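Local coordinates for coenzyme PQQ synthesis protein B (Methylobacterium extorquens, PDB 4Z7R), which belongs to the metallo-beta-lactamase-like PqqB family, takes part in pyrroloquinoline quinone biosynthesis and may help carry the cofactor or its precursor to the periplasm, at residues S22-A27 against I266-P271; V4-A9 against Q39-V44. All blocks are in the same frame, centred on the assembly; numbering follows the deposited sequence.

Contact 1 of 2, residues S22-A27 against I266-P271; sequences SICSLA and INNTNP. With ZN (zinc ion), chain C.
I23 and C24, at the start of helix 22-29, face T269 and N268 in the loop that follows strand 260-264, each pair with its CA atoms 6.5 Å apart. No hydrogen bond joins the two backbones. The loop instead folds on itself in a type I beta turn from N267 to N270, closed by N270 N on N267 O and braced by a 2.8 Å hydrogen bond from N267 ND2 to T269 OG1, close to the N267 amide plane.

A zinc ion makes the link. C24 SG binds it at 2.4 Å and N268 OD1 at 2.1 Å, while C19 and C21 supply the other two ligands. N268 holds its CG between the backbone N and the carbonyl carbon (chi1 68°), and the amide oxygen is the atom given to the metal. Beside the site, I23 sets its methyl ends against the backbone carbonyls of the turn: its CD1 sits 3.2 Å from N268 O and 3.3 Å from N270 O, and CG2 also comes up to N268 O. Helix 224-228 packs on T269 and N270.

Three cysteine sulfurs and one neutral amide oxygen around a zinc ion illustrate how a metal can tie distant parts of a chain together. The set is consistent with a structural site, in which thiolate charge would probably be offset only in part by the cation and the loop held to the helix by coordination.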
loop_
_atom_site.group_PDB
_atom_site.type_symbol
_atom_site.label_atom_id
_atom_site.label_comp_id
_atom_site.label_asym_id
_atom_site.label_seq_id
_atom_site.Cartn_x
_atom_site.Cartn_y
_atom_site.Cartn_z
ATOM N N SER A 22 -18.400 -11.481 8.543
ATOM C CA SER A 22 -18.061 -12.339 9.675
ATOM C C SER A 22 -16.575 -12.702 9.695
ATOM O O SER A 22 -15.981 -12.857 10.762
ATOM C CB SER A 22 -18.910 -13.611 9.647
ATOM O OG SER A 22 -18.904 -14.198 8.359
ATOM N N ILE A 23 -15.972 -12.824 8.518
ATOM C CA ILE A 23 -14.556 -13.163 8.428
ATOM C C ILE A 23 -13.671 -11.978 8.812
ATOM O O ILE A 23 -12.793 -12.103 9.671
ATOM C CB ILE A 23 -14.194 -13.661 7.016
ATOM C CG1 ILE A 23 -14.871 -15.012 6.757
ATOM C CG2 ILE A 23 -12.684 -13.795 6.866
ATOM C CD1 ILE A 23 -15.005 -15.377 5.291
ATOM N N CYS A 24 -13.905 -10.827 8.185
ATOM C CA CYS A 24 -13.157 -9.616 8.517
ATOM C C CYS A 24 -13.314 -9.237 9.985
ATOM O O CYS A 24 -12.350 -8.820 10.626
ATOM C CB CYS A 24 -13.592 -8.446 7.632
ATOM S SG CYS A 24 -13.017 -8.559 5.925
ATOM N N SER A 25 -14.525 -9.394 10.515
ATOM C CA SER A 25 -14.801 -9.054 11.906
ATOM C C SER A 25 -13.938 -9.874 12.859
ATOM O O SER A 25 -13.489 -9.373 13.889
ATOM C CB SER A 25 -16.283 -9.259 12.227
ATOM O OG SER A 25 -17.084 -8.362 11.479
ATOM N N LEU A 26 -13.714 -11.137 12.509
ATOM C CA LEU A 26 -12.817 -11.990 13.278
ATOM C C LEU A 26 -11.403 -11.424 13.244
ATOM O O LEU A 26 -10.720 -11.387 14.264
ATOM C CB LEU A 26 -12.836 -13.426 12.747
ATOM C CG LEU A 26 -14.077 -14.252 13.092
ATOM C CD1 LEU A 26 -14.148 -15.512 12.244
ATOM C CD2 LEU A 26 -14.094 -14.601 14.574
ATOM N N ALA A 27 -10.971 -10.986 12.063
ATOM C CA ALA A 27 -9.652 -10.387 11.900
ATOM C C ALA A 27 -9.521 -9.080 12.681
ATOM O O ALA A 27 -8.504 -8.845 13.336
ATOM C CB ALA A 27 -9.355 -10.151 10.426
ATOM N N ILE A 266 -7.252 -15.065 -2.321
ATOM C CA ILE A 266 -8.505 -15.408 -1.658
ATOM C C ILE A 266 -9.220 -14.176 -1.101
ATOM O O ILE A 266 -8.645 -13.422 -0.320
ATOM C CB ILE A 266 -8.254 -16.416 -0.526
ATOM C CG1 ILE A 266 -7.497 -17.629 -1.079
ATOM C CG2 ILE A 266 -9.563 -16.842 0.107
ATOM C CD1 ILE A 266 -6.767 -18.431 -0.031
ATOM N N ASN A 267 -10.475 -13.974 -1.496
ATOM C CA ASN A 267 -11.210 -12.792 -1.047
ATOM C C ASN A 267 -11.598 -12.898 0.419
ATOM O O ASN A 267 -11.758 -13.996 0.947
ATOM C CB ASN A 267 -12.462 -12.560 -1.892
ATOM C CG ASN A 267 -12.970 -11.132 -1.793
ATOM O OD1 ASN A 267 -12.212 -10.185 -1.980
ATOM N ND2 ASN A 267 -14.253 -10.972 -1.478
ATOM N N ASN A 268 -11.760 -11.749 1.067
ATOM C CA ASN A 268 -12.093 -11.711 2.485
ATOM C C ASN A 268 -13.404 -12.424 2.808
ATOM O O ASN A 268 -13.655 -12.773 3.955
ATOM C CB ASN A 268 -12.164 -10.261 2.975
ATOM C CG ASN A 268 -13.336 -9.499 2.387
ATOM O OD1 ASN A 268 -14.451 -9.549 2.915
ATOM N ND2 ASN A 268 -13.092 -8.787 1.293
ATOM N N THR A 269 -14.236 -12.633 1.792
ATOM C CA THR A 269 -15.536 -13.273 1.972
ATOM C C THR A 269 -15.498 -14.797 1.838
ATOM O O THR A 269 -16.532 -15.457 1.915
ATOM C CB THR A 269 -16.551 -12.729 0.956
ATOM O OG1 THR A 269 -16.011 -12.869 -0.365
ATOM C CG2 THR A 269 -16.829 -11.258 1.217
ATOM N N ASN A 270 -14.311 -15.360 1.648
ATOM C CA ASN A 270 -14.196 -16.798 1.422
ATOM C C ASN A 270 -14.008 -17.556 2.734
ATOM O O ASN A 270 -13.026 -17.339 3.441
ATOM C CB ASN A 270 -13.040 -17.091 0.463
ATOM C CG ASN A 270 -13.061 -18.514 -0.072
ATOM O OD1 ASN A 270 -13.487 -19.445 0.611
ATOM N ND2 ASN A 270 -12.602 -18.686 -1.306
ATOM N N PRO A 271 -14.947 -18.462 3.052
ATOM C CA PRO A 271 -14.932 -19.189 4.332
ATOM C C PRO A 271 -13.748 -20.144 4.518
ATOM O O PRO A 271 -13.559 -20.635 5.632
ATOM C CB PRO A 271 -16.254 -19.973 4.322
ATOM C CG PRO A 271 -16.766 -19.919 2.932
ATOM C CD PRO A 271 -16.147 -18.746 2.246
HETATM ZN ZN ZN C . -15.059 -8.958 4.822
#

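Contact 2 of 2, residues V4-A9 against Q39-V44; sequences VILGSA and QSSIAV
V4 and A43 pair at one end of an antiparallel beta ladder that joins strands 2-5 and 41-45 and contains a classic bulge; the strands are neighbours in one of the two mixed sheets of this metallo-beta-lactamase-like fold. V4 and A43 form a hydrogen-bonded pair whose two bonds, V4 N to A43 O and A43 N to V4 O, are each 2.9 Å long and close to straight. I5 and I42 follow as a non-hydrogen-bonded pair.

Then the register slips by one residue: L6 and G7 both face S41. G7 N donates to S41 O with an N-H...O angle of 167°, in the carbonyl plane and on a lone pair, whereas the bond from L6 N to the same oxygen is weak and bent. S41 N returns a bond to G7 O. The chain turns a corner at L6, and a last, weak bond from S40 N to A9 O carries the pairing past the bulge.

The side chains follow the alternation. V4 CG1, set between the backbone N and the carbonyl carbon (chi1 55°), meets A43 CB at 3.6 Å, and L6 CD1 approaches the same methyl. On the face of I5 and I42, I5 CG1 meets I42 CG2 at 4.2 Å. S41 OG hydrogen-bonds to the carbonyl oxygens of L54, the last residue of strand 51-54, and N55 just beyond it. Q39 NE2 hydrogen-bonds to D59 OD2 and its OE1 to R101 NH1 of the second subunit.

G7 CA lies 3.4 Å from Q39 O in a CA-H...O contact, and a water donates to G7 O at 2.8 Å while also bonding S40 OG.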
loop_
_atom_site.group_PDB
_atom_site.type_symbol
_atom_site.label_atom_id
_atom_site.label_comp_id
_atom_site.label_asym_id
_atom_site.label_seq_id
_atom_site.Cartn_x
_atom_site.Cartn_y
_atom_site.Cartn_z
ATOM N N VAL A 4 8.196 -17.436 -2.100
ATOM C CA VAL A 4 7.540 -16.890 -0.921
ATOM C C VAL A 4 6.257 -16.171 -1.321
ATOM O O VAL A 4 6.247 -15.323 -2.217
ATOM C CB VAL A 4 8.469 -15.942 -0.116
ATOM C CG1 VAL A 4 9.027 -14.834 -0.991
ATOM C CG2 VAL A 4 7.733 -15.372 1.094
ATOM N N ILE A 5 5.164 -16.549 -0.673
ATOM C CA ILE A 5 3.889 -15.887 -0.890
ATOM C C ILE A 5 3.817 -14.657 0.010
ATOM O O ILE A 5 3.698 -14.778 1.228
ATOM C CB ILE A 5 2.711 -16.836 -0.610
ATOM C CG1 ILE A 5 2.799 -18.059 -1.532
ATOM C CG2 ILE A 5 1.386 -16.107 -0.783
ATOM C CD1 ILE A 5 1.668 -19.044 -1.367
ATOM N N LEU A 6 3.921 -13.478 -0.596
ATOM C CA LEU A 6 3.948 -12.227 0.157
ATOM C C LEU A 6 2.547 -11.795 0.569
ATOM O O LEU A 6 2.333 -11.327 1.688
ATOM C CB LEU A 6 4.614 -11.121 -0.663
ATOM C CG LEU A 6 6.066 -11.361 -1.079
ATOM C CD1 LEU A 6 6.535 -10.219 -1.950
ATOM C CD2 LEU A 6 6.965 -11.505 0.137
ATOM N N GLY A 7 1.599 -11.951 -0.347
ATOM C CA GLY A 7 0.209 -11.641 -0.069
ATOM C C GLY A 7 -0.664 -12.730 -0.651
ATOM O O GLY A 7 -0.531 -13.087 -1.823
ATOM N N SER A 8 -1.576 -13.249 0.163
ATOM C CA SER A 8 -2.375 -14.400 -0.235
ATOM C C SER A 8 -3.841 -14.031 -0.407
ATOM O O SER A 8 -4.664 -14.878 -0.756
ATOM C CB SER A 8 -2.240 -15.525 0.793
ATOM O OG SER A 8 -2.490 -15.045 2.107
ATOM N N ALA A 9 -4.165 -12.766 -0.165
ATOM C CA ALA A 9 -5.546 -12.314 -0.280
ATOM C C ALA A 9 -5.841 -11.689 -1.640
ATOM O O ALA A 9 -4.933 -11.280 -2.361
ATOM C CB ALA A 9 -5.872 -11.326 0.827
ATOM N N GLN A 39 -2.386 -8.228 0.128
ATOM C CA GLN A 39 -2.924 -8.488 -1.208
ATOM C C GLN A 39 -1.955 -9.176 -2.168
ATOM O O GLN A 39 -0.740 -9.009 -2.072
ATOM C CB GLN A 39 -3.436 -7.185 -1.823
ATOM C CG GLN A 39 -4.719 -6.694 -1.150
ATOM C CD GLN A 39 -4.996 -5.226 -1.391
ATOM O OE1 GLN A 39 -5.745 -4.865 -2.298
ATOM N NE2 GLN A 39 -4.401 -4.369 -0.570
ATOM N N SER A 40 -2.542 -9.933 -3.093
ATOM C CA SER A 40 -1.868 -10.879 -3.985
ATOM C C SER A 40 -0.515 -10.452 -4.548
ATOM O O SER A 40 -0.419 -9.535 -5.364
ATOM C CB SER A 40 -2.806 -11.197 -5.160
ATOM O OG SER A 40 -2.241 -12.150 -6.042
ATOM N N SER A 41 0.521 -11.163 -4.111
ATOM C CA SER A 41 1.878 -11.000 -4.625
ATOM C C SER A 41 2.750 -12.153 -4.149
ATOM O O SER A 41 2.604 -12.619 -3.018
ATOM C CB SER A 41 2.486 -9.670 -4.177
ATOM O OG SER A 41 3.830 -9.560 -4.620
ATOM N N ILE A 42 3.650 -12.622 -5.009
ATOM C CA ILE A 42 4.627 -13.629 -4.608
ATOM C C ILE A 42 6.007 -13.242 -5.120
ATOM O O ILE A 42 6.138 -12.435 -6.041
ATOM C CB ILE A 42 4.278 -15.053 -5.122
ATOM C CG1 ILE A 42 4.563 -15.179 -6.622
ATOM C CG2 ILE A 42 2.828 -15.428 -4.781
ATOM C CD1 ILE A 42 4.498 -16.611 -7.141
ATOM N N ALA A 43 7.036 -13.808 -4.505
ATOM C CA ALA A 43 8.400 -13.606 -4.970
ATOM C C ALA A 43 9.058 -14.954 -5.217
ATOM O O ALA A 43 8.857 -15.898 -4.454
ATOM C CB ALA A 43 9.196 -12.790 -3.969
ATOM N N VAL A 44 9.828 -15.049 -6.294
ATOM C CA VAL A 44 10.467 -16.306 -6.659
ATOM C C VAL A 44 11.942 -16.065 -6.956
ATOM O O VAL A 44 12.300 -15.042 -7.539
ATOM C CB VAL A 44 9.775 -16.954 -7.886
ATOM C CG1 VAL A 44 10.468 -18.248 -8.280
ATOM C CG2 VAL A 44 8.302 -17.212 -7.597
HETATM O O HOH W 1 -2.460 -14.055 -3.571
#

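The centres of contacts 1 and 2 lie about 18 Å apart, yet the two touch: I266 N is 3.0 Å from S8 O, a probable hydrogen bond, and I266 O packs on the CB of A9. Along the chain the segments alternate, 4-9, 22-27, 39-44 and 266-271, so helix 22-29 falls between the two strands of contact 2, while its partner loop comes from the far end, after strand 260-264 of the other mixed sheet. The loops leaving one strand of each sheet thus meet close to the metal: contact 1 holds one zinc ion, and the side chain of S40 lies about 5 Å from a second zinc ion, at the site of D92 and H265.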